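Local coordinates for terminase large subunit (Thermus phage G20c, PDB 5M1P), which powers ATP-driven translocation of viral DNA into empty capsids and, through its RNase H-like nuclease domain, cuts the genome to begin and end packaging, at residues N69-W73 and S74-A78. Numbering follows the deposited sequence.
Sequences NGATW and SDQVA
T72 and W73 lead straight into the first turn of helix 73-86, where the carbonyl of T72 receives the amide of Q76 at 2.9 Å (N to O) and that of W73 receives the amide of V77. T72 is the N-cap. With chi1 at 66°, its OG1 lies beside both the N and the C of its own backbone, which turns the hydroxyl forward to accept from D75 N at 3.0 Å. Threonine suits this place because its short branch reaches an amide that has no preceding turn to bond to. D75 directs its carboxylate back toward the chain before the helix: OD2 accepts a hydrogen bond from a water 2.8 Å away, and that water accepts from T72 N. An acidic side chain here is also probably favoured by the positive end of the helix dipole.

The turn connects strand 61-69 of the central sheet of the RNase H-like fold to a helix that packs against helix 101-109. Q76, buried against S50 and F52 of strand 49-56, ties helix 73-86 to the loop before it. Its NE2 donates to A71 O over 3.1 Å, nearly straight at 165°; the acceptor lies in the amide plane, whereas the donor stands above the carbonyl plane of A71. OE1 accepts from G44 N, so glutamine, whose amide donates and accepts at once, suits this buried place and has its rotation fixed. The side chain of Q76 lies about 7 Å from the bound calcium ion. The small methyl of A71 touches both Q76 CG and D75 OD2. W73 presents its indole edge to the amide, CD1 lying 3.8 Å from Q76 NE2 with the two planes 70° apart; its broad apolar ring suits A102 and I103, while its one N-H donates to K45 O.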
loop_
_atom_site.group_PDB
_atom_site.type_symbol
_atom_site.label_atom_id
_atom_site.label_comp_id
_atom_site.label_asym_id
_atom_site.label_seq_id
_atom_site.Cartn_x
_atom_site.Cartn_y
_atom_site.Cartn_z
ATOM N N ASN A 69 -8.796 -4.101 9.961
ATOM C CA ASN A 69 -8.373 -5.439 10.330
ATOM C C ASN A 69 -9.579 -6.228 10.770
ATOM O O ASN A 69 -10.622 -5.681 11.116
ATOM C CB ASN A 69 -7.238 -5.444 11.371
ATOM C CG ASN A 69 -7.721 -5.235 12.795
ATOM O OD1 ASN A 69 -8.669 -4.488 13.038
ATOM N ND2 ASN A 69 -7.060 -5.895 13.752
ATOM N N GLY A 70 -9.417 -7.538 10.718
ATOM C CA GLY A 70 -10.491 -8.446 11.035
ATOM C C GLY A 70 -11.592 -8.575 10.000
ATOM O O GLY A 70 -12.584 -9.239 10.274
ATOM N N ALA A 71 -11.440 -7.953 8.829
ATOM C CA ALA A 71 -12.399 -8.130 7.733
ATOM C C ALA A 71 -12.230 -9.544 7.193
ATOM O O ALA A 71 -11.106 -10.028 7.076
ATOM C CB ALA A 71 -12.151 -7.109 6.636
ATOM N N THR A 72 -13.333 -10.210 6.860
ATOM C CA THR A 72 -13.236 -11.567 6.299
ATOM C C THR A 72 -12.500 -11.480 4.965
ATOM O O THR A 72 -12.490 -10.432 4.310
ATOM C CB THR A 72 -14.605 -12.243 6.068
ATOM O OG1 THR A 72 -15.316 -11.544 5.043
ATOM C CG2 THR A 72 -15.453 -12.294 7.338
ATOM N N TRP A 73 -11.894 -12.581 4.549
ATOM C CA TRP A 73 -11.190 -12.604 3.271
ATOM C C TRP A 73 -12.099 -12.200 2.121
ATOM O O TRP A 73 -11.697 -11.404 1.268
ATOM C CB TRP A 73 -10.600 -13.981 2.986
ATOM C CG TRP A 73 -9.438 -14.337 3.871
ATOM C CD1 TRP A 73 -8.568 -13.479 4.486
ATOM C CD2 TRP A 73 -9.010 -15.651 4.210
ATOM N NE1 TRP A 73 -7.629 -14.180 5.190
ATOM C CE2 TRP A 73 -7.878 -15.518 5.042
ATOM C CE3 TRP A 73 -9.478 -16.928 3.901
ATOM C CZ2 TRP A 73 -7.204 -16.619 5.575
ATOM C CZ3 TRP A 73 -8.802 -18.030 4.429
ATOM C CH2 TRP A 73 -7.677 -17.861 5.257
ATOM N N SER A 74 -13.322 -12.731 2.106
ATOM C CA SER A 74 -14.270 -12.372 1.056
ATOM C C SER A 74 -14.630 -10.885 1.097
ATOM O O SER A 74 -14.751 -10.244 0.045
ATOM C CB SER A 74 -15.530 -13.235 1.125
ATOM O OG SER A 74 -16.260 -13.124 -0.080
ATOM N N ASP A 75 -14.800 -10.339 2.301
ATOM C CA ASP A 75 -15.062 -8.902 2.456
ATOM C C ASP A 75 -13.892 -8.058 1.948
ATOM O O ASP A 75 -14.102 -7.027 1.302
ATOM C CB ASP A 75 -15.392 -8.572 3.915
ATOM C CG ASP A 75 -15.829 -7.135 4.118
ATOM O OD1 ASP A 75 -16.482 -6.562 3.216
ATOM O OD2 ASP A 75 -15.531 -6.598 5.202
ATOM N N GLN A 76 -12.664 -8.490 2.209
ATOM C CA GLN A 76 -11.495 -7.777 1.665
ATOM C C GLN A 76 -11.531 -7.706 0.145
ATOM O O GLN A 76 -11.303 -6.644 -0.441
ATOM C CB GLN A 76 -10.202 -8.420 2.131
ATOM C CG GLN A 76 -9.965 -8.262 3.617
ATOM C CD GLN A 76 -8.688 -8.922 4.041
ATOM O OE1 GLN A 76 -7.654 -8.748 3.396
ATOM N NE2 GLN A 76 -8.746 -9.704 5.118
ATOM N N VAL A 77 -11.840 -8.834 -0.486
ATOM C CA VAL A 77 -11.954 -8.889 -1.942
ATOM C C VAL A 77 -13.127 -8.028 -2.436
ATOM O O VAL A 77 -12.995 -7.316 -3.434
ATOM C CB VAL A 77 -12.036 -10.342 -2.462
ATOM C CG1 VAL A 77 -12.328 -10.362 -3.955
ATOM C CG2 VAL A 77 -10.727 -11.074 -2.184
ATOM N N ALA A 78 -14.261 -8.070 -1.743
ATOM C CA ALA A 78 -15.415 -7.232 -2.123
ATOM C C ALA A 78 -15.093 -5.742 -1.996
ATOM O O ALA A 78 -15.520 -4.942 -2.834
ATOM C CB ALA A 78 -16.638 -7.568 -1.275
HETATM O O HOH W 1 -15.756 -8.553 7.229
#